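Local coordinates for 4-alpha-glucanotransferase (Corynebacterium glutamicum, PDB 5B68), which belongs to the amylomaltase family, also called disproportionating enzymes, and joins a TIM-barrel domain to an N-terminal beta sandwich, at residues Leu532-Ser537 with His560-Thr565; Val317-Gln322 with Val450-Gly455. All coordinates share one frame; numbering follows the deposited sequence.

Contact 1 of 2, residues Leu532-Ser537 with His560-Thr565; sequences LWFEHS and HDLPPT
Trp533 and Phe534 reach across to Leu562 and Thr565 where the loop after strand 528-531 meets the loop after the adjacent strand 553-556, at the C-terminal ends of the barrel strands. From CB of Trp533, with CG anti to the carbonyl carbon (chi1 -60°), the indole extends toward the 560-565 loop. Its CD1 comes first to Leu562, 4.1 Å from that residue's CD1. Next along the rim, NE1 gives its hydrogen to a water at 3.0 Å. That water spends its own hydrogens on the second loop, one on the carbonyl O of Pro563 at 2.7 Å, the other on OG1 of Thr565 at 3.1 Å. Just past the N-H, on the adjoining edge of the six-membered ring, CZ2 meets the methyl CG2 of Thr565 at 3.8 Å, in the ring plane. One indole face carries Leu532 CD2, near its rim, and Tyr568 stacks on the ring. Beside this, Phe534 CZ presses on Leu562 CD1 at 3.5 Å, so that one methyl serves two aromatic rings. OG1 of Thr565 also bonds Asp652, and the neighbouring His560 and Asp561 both hold a BTB molecule, probably from the crystallisation liquor. The chemistry is thus mostly apolar, with no direct hydrogen bond between the loops; the buried indole N-H is satisfied through a single water, whose three bonds fix the ring's edge against the start of helix 565-569.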
ATOM      1  N   LEU A 532      -0.981  16.905  11.181  1.00 24.89           N
ATOM      2  CA  LEU A 532      -0.961  18.201  11.882  1.00 24.26           C
ATOM      3  C   LEU A 532       0.509  18.622  12.182  1.00 23.96           C
ATOM      4  O   LEU A 532       0.904  19.711  11.867  1.00 25.43           O
ATOM      5  CB  LEU A 532      -1.708  18.065  13.220  1.00 24.70           C
ATOM      6  CG  LEU A 532      -1.420  19.211  14.219  1.00 27.76           C
ATOM      7  CD1 LEU A 532      -2.334  20.333  13.834  1.00 26.66           C
ATOM      8  CD2 LEU A 532      -1.607  18.851  15.653  1.00 30.28           C
ATOM      9  N   TRP A 533       1.297  17.727  12.742  1.00 25.13           N
ATOM     10  CA  TRP A 533       2.650  18.121  13.228  1.00 28.01           C
ATOM     11  C   TRP A 533       3.577  18.587  12.098  1.00 30.57           C
ATOM     12  O   TRP A 533       4.511  19.336  12.349  1.00 30.36           O
ATOM     13  CB  TRP A 533       3.322  16.998  13.989  1.00 27.46           C
ATOM     14  CG  TRP A 533       2.667  16.491  15.171  1.00 29.76           C
ATOM     15  CD1 TRP A 533       2.244  15.213  15.378  1.00 30.27           C
ATOM     16  CD2 TRP A 533       2.302  17.230  16.343  1.00 26.77           C
ATOM     17  NE1 TRP A 533       1.681  15.087  16.613  1.00 31.84           N
ATOM     18  CE2 TRP A 533       1.684  16.315  17.229  1.00 30.46           C
ATOM     19  CE3 TRP A 533       2.462  18.563  16.738  1.00 28.53           C
ATOM     20  CZ2 TRP A 533       1.225  16.690  18.493  1.00 30.14           C
ATOM     21  CZ3 TRP A 533       1.967  18.954  17.980  1.00 26.91           C
ATOM     22  CH2 TRP A 533       1.356  18.027  18.837  1.00 26.86           C
ATOM     23  N   PHE A 534       3.303  18.161  10.857  1.00 33.29           N
ATOM     24  CA  PHE A 534       4.117  18.570   9.690  1.00 32.10           C
ATOM     25  C   PHE A 534       3.592  19.718   8.904  1.00 32.04           C
ATOM     26  O   PHE A 534       4.253  20.161   7.970  1.00 33.80           O
ATOM     27  CB  PHE A 534       4.307  17.376   8.735  1.00 33.64           C
ATOM     28  CG  PHE A 534       4.819  16.138   9.393  1.00 35.39           C
ATOM     29  CD1 PHE A 534       5.781  16.191  10.389  1.00 37.86           C
ATOM     30  CD2 PHE A 534       4.396  14.882   8.958  1.00 38.31           C
ATOM     31  CE1 PHE A 534       6.266  15.030  10.982  1.00 38.92           C
ATOM     32  CE2 PHE A 534       4.890  13.697   9.543  1.00 39.99           C
ATOM     33  CZ  PHE A 534       5.837  13.776  10.551  1.00 40.64           C
ATOM     34  N   GLU A 535       2.414  20.261   9.214  1.00 26.91           N
ATOM     35  CA  GLU A 535       1.780  21.173   8.289  1.00 26.25           C
ATOM     36  C   GLU A 535       2.181  22.621   8.520  1.00 32.95           C
ATOM     37  O   GLU A 535       2.116  23.095   9.670  1.00 32.64           O
ATOM     38  CB  GLU A 535       0.258  21.112   8.429  1.00 29.19           C
ATOM     39  CG  GLU A 535      -0.432  19.831   7.924  1.00 30.94           C
ATOM     40  CD  GLU A 535      -0.039  19.439   6.498  1.00 31.26           C
ATOM     41  OE1 GLU A 535       0.261  18.230   6.257  1.00 35.64           O
ATOM     42  OE2 GLU A 535      -0.055  20.352   5.662  1.00 32.65           O
ATOM     43  N   HIS A 536       2.535  23.319   7.436  1.00 30.42           N
ATOM     44  CA  HIS A 536       2.993  24.685   7.480  1.00 30.47           C
ATOM     45  C   HIS A 536       2.004  25.412   6.676  1.00 29.57           C
ATOM     46  O   HIS A 536       1.381  24.829   5.773  1.00 33.97           O
ATOM     47  CB  HIS A 536       4.436  24.821   6.865  1.00 32.69           C
ATOM     48  CG  HIS A 536       5.509  24.223   7.698  1.00 31.16           C
ATOM     49  ND1 HIS A 536       6.309  24.981   8.520  1.00 35.17           N
ATOM     50  CD2 HIS A 536       5.967  22.955   7.791  1.00 36.23           C
ATOM     51  CE1 HIS A 536       7.181  24.192   9.129  1.00 38.52           C
ATOM     52  NE2 HIS A 536       6.999  22.953   8.702  1.00 40.10           N
ATOM     53  N   SER A 537       1.794  26.681   7.009  1.00 28.74           N
ATOM     54  CA  SER A 537       0.877  27.513   6.294  1.00 34.31           C
ATOM     55  C   SER A 537       1.457  27.772   4.883  1.00 43.76           C
ATOM     56  O   SER A 537       2.620  28.104   4.768  1.00 39.12           O
ATOM     57  CB  SER A 537       0.747  28.834   7.050  1.00 32.19           C
ATOM     58  OG  SER A 537      -0.196  29.709   6.499  1.00 34.15           O
ATOM     59  N   HIS A 560       1.287   6.308  12.408  1.00 26.33           N
ATOM     60  CA  HIS A 560       2.009   5.159  12.954  1.00 28.52           C
ATOM     61  C   HIS A 560       3.534   5.348  12.948  1.00 27.02           C
ATOM     62  O   HIS A 560       4.203   4.621  13.653  1.00 29.32           O
ATOM     63  CB  HIS A 560       1.617   3.865  12.164  1.00 30.19           C
ATOM     64  CG  HIS A 560       1.943   3.946  10.717  1.00 27.91           C
ATOM     65  ND1 HIS A 560       1.116   4.522   9.782  1.00 30.34           N
ATOM     66  CD2 HIS A 560       3.087   3.626  10.056  1.00 30.55           C
ATOM     67  CE1 HIS A 560       1.710   4.513   8.601  1.00 31.70           C
ATOM     68  NE2 HIS A 560       2.918   3.987   8.750  1.00 31.27           N
ATOM     69  N   ASP A 561       4.057   6.285  12.170  1.00 26.13           N
ATOM     70  CA  ASP A 561       5.502   6.537  12.169  1.00 28.74           C
ATOM     71  C   ASP A 561       5.941   7.626  13.190  1.00 35.52           C
ATOM     72  O   ASP A 561       7.111   7.999  13.195  1.00 36.06           O
ATOM     73  CB  ASP A 561       5.980   6.949  10.765  1.00 31.41           C
ATOM     74  CG  ASP A 561       5.984   5.776   9.757  1.00 28.83           C
ATOM     75  OD1 ASP A 561       6.259   4.662  10.175  1.00 27.63           O
ATOM     76  OD2 ASP A 561       5.751   6.004   8.566  1.00 30.54           O
ATOM     77  N   LEU A 562       5.023   8.166  13.997  1.00 34.02           N
ATOM     78  CA  LEU A 562       5.361   9.177  15.009  1.00 34.64           C
ATOM     79  C   LEU A 562       5.024   8.654  16.381  1.00 33.94           C
ATOM     80  O   LEU A 562       4.195   7.726  16.560  1.00 35.46           O
ATOM     81  CB  LEU A 562       4.563  10.459  14.776  1.00 37.65           C
ATOM     82  CG  LEU A 562       5.095  11.286  13.648  1.00 41.83           C
ATOM     83  CD1 LEU A 562       4.065  12.314  13.205  1.00 44.21           C
ATOM     84  CD2 LEU A 562       6.391  11.956  14.080  1.00 41.81           C
ATOM     85  N   PRO A 563       5.639   9.232  17.399  1.00 37.56           N
ATOM     86  CA  PRO A 563       5.127   8.878  18.737  1.00 36.05           C
ATOM     87  C   PRO A 563       3.663   9.371  18.873  1.00 28.35           C
ATOM     88  O   PRO A 563       3.321  10.385  18.300  1.00 31.81           O
ATOM     89  CB  PRO A 563       6.072   9.652  19.671  1.00 39.06           C
ATOM     90  CG  PRO A 563       7.324   9.802  18.873  1.00 41.35           C
ATOM     91  CD  PRO A 563       6.803  10.139  17.491  1.00 40.41           C
ATOM     92  N   PRO A 564       2.814   8.597  19.515  1.00 29.47           N
ATOM     93  CA  PRO A 564       1.460   9.073  19.808  1.00 26.14           C
ATOM     94  C   PRO A 564       1.464  10.404  20.543  1.00 29.80           C
ATOM     95  O   PRO A 564       2.469  10.782  21.133  1.00 29.49           O
ATOM     96  CB  PRO A 564       0.908   8.014  20.672  1.00 27.29           C
ATOM     97  CG  PRO A 564       1.595   6.763  20.191  1.00 33.47           C
ATOM     98  CD  PRO A 564       3.007   7.225  20.011  1.00 31.63           C
ATOM     99  N   THR A 565       0.376  11.124  20.421  1.00 26.22           N
ATOM    100  CA  THR A 565       0.353  12.536  20.849  1.00 26.96           C
ATOM    101  C   THR A 565       0.681  12.710  22.331  1.00 25.48           C
ATOM    102  O   THR A 565       1.328  13.709  22.670  1.00 29.63           O
ATOM    103  CB  THR A 565      -0.960  13.137  20.498  1.00 25.95           C
ATOM    104  OG1 THR A 565      -1.196  12.923  19.113  1.00 29.07           O
ATOM    105  CG2 THR A 565      -1.001  14.651  20.757  1.00 26.50           C
TER
HETATM  106  O   HOH W   1       1.581  12.390  17.817  1.00 30.57           O

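Contact 2 of 2, residues Val317-Gln322 with Val450-Gly455; sequences VQREGQ and VLRHSG. With SO4 (sulfate ion), chain F.
Glu320 and Arg452 mark the nearest approach of the two backbones, yet their CA atoms stay 11.9 Å apart, so long side chains must bridge helix 307-338 and the end region of helix 441-452. Arg319 and Arg452 do most of this, sliding past each other in opposite directions. Their guanidinium groups stack almost parallel, planes at 7° and centres 3.6 Å apart, with Arg319 NH1 also 3.4 Å from Arg452 CD. Each arginine runs extended to CD and bends at chi3 (71° in Arg319, -79° in Arg452), which, with a turn at chi4 of Arg452, helps to lay the flat groups face to face. Anions at the edges probably offset the paired charge. OE1 of Glu320 is gripped side-on by NE and NH1 of Arg319, each at 3.0 Å, in a salt bridge, and NH1 has a second carboxylate in Asp364. Arg452 NH1 and NH2 donate to O3 and O4 of a sulfate ion, probably from the crystallisation liquor, both at 2.9 Å. A water joins Glu320 OE1 to Arg452 NE; OE1 lies well out of the Arg452 guanidinium plane, 4.1 Å from NE, a meeting of charges only, and OE2 pairs with Arg241. Helix 349-376 supplies Asp364, which also accepts from His453 NE2, while Gly455, by backbone bonds to Ile383 and Val504, leads in among strands 382-387 and 504-507 of the barrel.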
ATOM      1  N   VAL A 317     -11.901 -20.412  -5.018  1.00 24.49           N
ATOM      2  CA  VAL A 317     -10.687 -20.835  -5.737  1.00 26.34           C
ATOM      3  C   VAL A 317     -10.816 -20.463  -7.251  1.00 26.37           C
ATOM      4  O   VAL A 317      -9.835 -20.022  -7.856  1.00 26.57           O
ATOM      5  CB  VAL A 317     -10.417 -22.339  -5.536  1.00 29.47           C
ATOM      6  CG1 VAL A 317      -9.369 -22.857  -6.499  1.00 28.92           C
ATOM      7  CG2 VAL A 317      -9.931 -22.575  -4.089  1.00 28.56           C
ATOM      8  N   GLN A 318     -12.013 -20.641  -7.797  1.00 27.64           N
ATOM      9  CA  GLN A 318     -12.286 -20.322  -9.209  1.00 34.02           C
ATOM     10  C   GLN A 318     -12.094 -18.860  -9.401  1.00 28.63           C
ATOM     11  O   GLN A 318     -11.456 -18.460 -10.390  1.00 24.18           O
ATOM     12  CB  GLN A 318     -13.732 -20.622  -9.697  1.00 42.08           C
ATOM     13  CG  GLN A 318     -13.976 -22.005 -10.280  1.00 59.68           C
ATOM     14  CD  GLN A 318     -13.313 -22.266 -11.655  1.00 69.67           C
ATOM     15  OE1 GLN A 318     -12.401 -21.550 -12.087  1.00 74.74           O
ATOM     16  NE2 GLN A 318     -13.777 -23.325 -12.340  1.00 74.23           N
ATOM     17  N   ARG A 319     -12.643 -18.069  -8.476  1.00 30.44           N
ATOM     18  CA  ARG A 319     -12.557 -16.624  -8.610  1.00 29.19           C
ATOM     19  C   ARG A 319     -11.106 -16.144  -8.653  1.00 27.24           C
ATOM     20  O   ARG A 319     -10.785 -15.225  -9.446  1.00 24.83           O
ATOM     21  CB  ARG A 319     -13.358 -15.928  -7.490  1.00 28.30           C
ATOM     22  CG  ARG A 319     -13.489 -14.401  -7.610  1.00 27.41           C
ATOM     23  CD  ARG A 319     -14.105 -13.800  -6.367  1.00 25.70           C
ATOM     24  NE  ARG A 319     -13.162 -13.843  -5.216  1.00 24.97           N
ATOM     25  CZ  ARG A 319     -13.487 -13.660  -3.947  1.00 24.87           C
ATOM     26  NH1 ARG A 319     -12.540 -13.634  -2.997  1.00 25.26           N
ATOM     27  NH2 ARG A 319     -14.728 -13.355  -3.612  1.00 27.85           N
ATOM     28  N   GLU A 320     -10.228 -16.722  -7.843  1.00 25.06           N
ATOM     29  CA  GLU A 320      -8.872 -16.203  -7.661  1.00 25.15           C
ATOM     30  C   GLU A 320      -7.866 -16.703  -8.695  1.00 25.65           C
ATOM     31  O   GLU A 320      -6.814 -16.119  -8.903  1.00 24.18           O
ATOM     32  CB  GLU A 320      -8.352 -16.490  -6.224  1.00 23.88           C
ATOM     33  CG  GLU A 320      -9.233 -15.838  -5.175  1.00 23.94           C
ATOM     34  CD  GLU A 320      -9.204 -14.334  -5.232  1.00 24.51           C
ATOM     35  OE1 GLU A 320     -10.229 -13.738  -4.865  1.00 25.65           O
ATOM     36  OE2 GLU A 320      -8.161 -13.732  -5.594  1.00 26.51           O
ATOM     37  N   GLY A 321      -8.189 -17.813  -9.359  1.00 26.82           N
ATOM     38  CA  GLY A 321      -7.410 -18.203 -10.506  1.00 23.51           C
ATOM     39  C   GLY A 321      -5.999 -18.588 -10.263  1.00 25.30           C
ATOM     40  O   GLY A 321      -5.587 -19.014  -9.139  1.00 21.97           O
ATOM     41  N   GLN A 322      -5.188 -18.411 -11.284  1.00 22.40           N
ATOM     42  CA  GLN A 322      -3.891 -18.991 -11.229  1.00 21.35           C
ATOM     43  C   GLN A 322      -2.942 -18.326 -10.245  1.00 22.88           C
ATOM     44  O   GLN A 322      -2.021 -18.994  -9.726  1.00 22.34           O
ATOM     45  CB  GLN A 322      -3.260 -18.983 -12.620  1.00 24.15           C
ATOM     46  CG  GLN A 322      -1.934 -19.732 -12.780  1.00 26.18           C
ATOM     47  CD  GLN A 322      -2.098 -21.222 -12.543  1.00 30.15           C
ATOM     48  OE1 GLN A 322      -1.304 -21.862 -11.876  1.00 34.75           O
ATOM     49  NE2 GLN A 322      -3.148 -21.753 -13.055  1.00 28.47           N
ATOM     50  N   VAL A 450      -7.243  -6.255  -2.296  1.00 19.55           N
ATOM     51  CA  VAL A 450      -7.116  -5.251  -1.234  1.00 20.64           C
ATOM     52  C   VAL A 450      -8.442  -4.561  -0.990  1.00 21.53           C
ATOM     53  O   VAL A 450      -8.841  -4.359   0.151  1.00 22.14           O
ATOM     54  CB  VAL A 450      -5.949  -4.233  -1.448  1.00 21.89           C
ATOM     55  CG1 VAL A 450      -5.937  -3.178  -0.369  1.00 26.24           C
ATOM     56  CG2 VAL A 450      -4.621  -4.914  -1.478  1.00 22.72           C
ATOM     57  N   LEU A 451      -9.151  -4.241  -2.059  1.00 18.96           N
ATOM     58  CA  LEU A 451     -10.414  -3.537  -1.969  1.00 19.04           C
ATOM     59  C   LEU A 451     -11.653  -4.400  -1.768  1.00 18.80           C
ATOM     60  O   LEU A 451     -12.717  -3.880  -1.571  1.00 20.09           O
ATOM     61  CB  LEU A 451     -10.612  -2.678  -3.215  1.00 20.09           C
ATOM     62  CG  LEU A 451      -9.742  -1.428  -3.235  1.00 20.71           C
ATOM     63  CD1 LEU A 451      -9.401  -1.029  -4.648  1.00 23.27           C
ATOM     64  CD2 LEU A 451     -10.421  -0.294  -2.494  1.00 20.04           C
ATOM     65  N   ARG A 452     -11.507  -5.711  -1.817  1.00 18.30           N
ATOM     66  CA  ARG A 452     -12.686  -6.566  -1.862  1.00 23.11           C
ATOM     67  C   ARG A 452     -13.585  -6.422  -0.647  1.00 21.11           C
ATOM     68  O   ARG A 452     -14.785  -6.412  -0.766  1.00 21.39           O
ATOM     69  CB  ARG A 452     -12.306  -8.031  -2.039  1.00 22.01           C
ATOM     70  CG  ARG A 452     -13.476  -8.878  -2.487  1.00 24.37           C
ATOM     71  CD  ARG A 452     -13.035 -10.271  -2.827  1.00 24.27           C
ATOM     72  NE  ARG A 452     -12.423 -10.354  -4.135  1.00 25.92           N
ATOM     73  CZ  ARG A 452     -13.077 -10.271  -5.286  1.00 28.91           C
ATOM     74  NH1 ARG A 452     -12.417 -10.379  -6.413  1.00 27.46           N
ATOM     75  NH2 ARG A 452     -14.380 -10.088  -5.313  1.00 30.50           N
ATOM     76  N   HIS A 453     -12.973  -6.318   0.516  1.00 19.06           N
ATOM     77  CA  HIS A 453     -13.708  -6.246   1.760  1.00 18.60           C
ATOM     78  C   HIS A 453     -13.375  -4.975   2.506  1.00 19.53           C
ATOM     79  O   HIS A 453     -13.287  -4.964   3.700  1.00 22.71           O
ATOM     80  CB  HIS A 453     -13.427  -7.465   2.602  1.00 20.14           C
ATOM     81  CG  HIS A 453     -13.709  -8.735   1.886  1.00 20.62           C
ATOM     82  ND1 HIS A 453     -14.953  -9.040   1.398  1.00 21.44           N
ATOM     83  CD2 HIS A 453     -12.905  -9.766   1.549  1.00 22.58           C
ATOM     84  CE1 HIS A 453     -14.907 -10.213   0.803  1.00 22.96           C
ATOM     85  NE2 HIS A 453     -13.676 -10.675   0.882  1.00 22.67           N
ATOM     86  N   SER A 454     -13.146  -3.913   1.763  1.00 18.89           N
ATOM     87  CA  SER A 454     -12.845  -2.648   2.377  1.00 19.91           C
ATOM     88  C   SER A 454     -13.645  -1.546   1.712  1.00 19.58           C
ATOM     89  O   SER A 454     -14.119  -1.699   0.613  1.00 20.26           O
ATOM     90  CB  SER A 454     -11.359  -2.366   2.313  1.00 23.12           C
ATOM     91  OG  SER A 454     -10.965  -2.149   1.002  1.00 30.01           O
ATOM     92  N   GLY A 455     -13.828  -0.465   2.430  1.00 16.77           N
ATOM     93  CA  GLY A 455     -14.501   0.703   1.869  1.00 18.65           C
ATOM     94  C   GLY A 455     -13.530   1.790   1.365  1.00 20.49           C
ATOM     95  O   GLY A 455     -13.930   2.871   0.883  1.00 18.00           O
TER
HETATM   96  S   SO4 F 805     -14.775 -10.592  -9.187  1.00 49.84           S
HETATM   97  O1  SO4 F 805     -15.111 -11.822  -9.952  1.00 51.49           O
HETATM   98  O2  SO4 F 805     -15.363  -9.408  -9.830  1.00 53.61           O
HETATM   99  O3  SO4 F 805     -13.272 -10.505  -9.148  1.00 43.52           O
HETATM  100  O4  SO4 F 805     -15.442 -10.676  -7.894  1.00 45.30           O
HETATM  101  O   HOH W   2      -9.935 -11.291  -3.763  1.00 26.90           O
HETATM  102  O   HOH W   3      -9.078 -10.964  -7.047  1.00 51.71           O

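After the N-terminal beta sandwich and barrel strands 177-182 and 215-218, the chain reaches helix 307-338, carrying 317-322, and then runs through helix 349-376 and strand 382-387 before 450-455 returns to close contact 2, a loop of 127 residues. Strands 456-459, 504-507 and 528-531 follow, and contact 1 closes a much shorter loop of 22 residues around strand 553-556. The two are in series, neither nesting nor crossing. Contact 2 sits just before strand 456-459 and contact 1 just after two adjacent strands, so they lie at opposite ends of the parallel barrel, their centres about 34 Å apart. Contact 2 ties an outer helix to the barrel; contact 1 joins neighbouring loops.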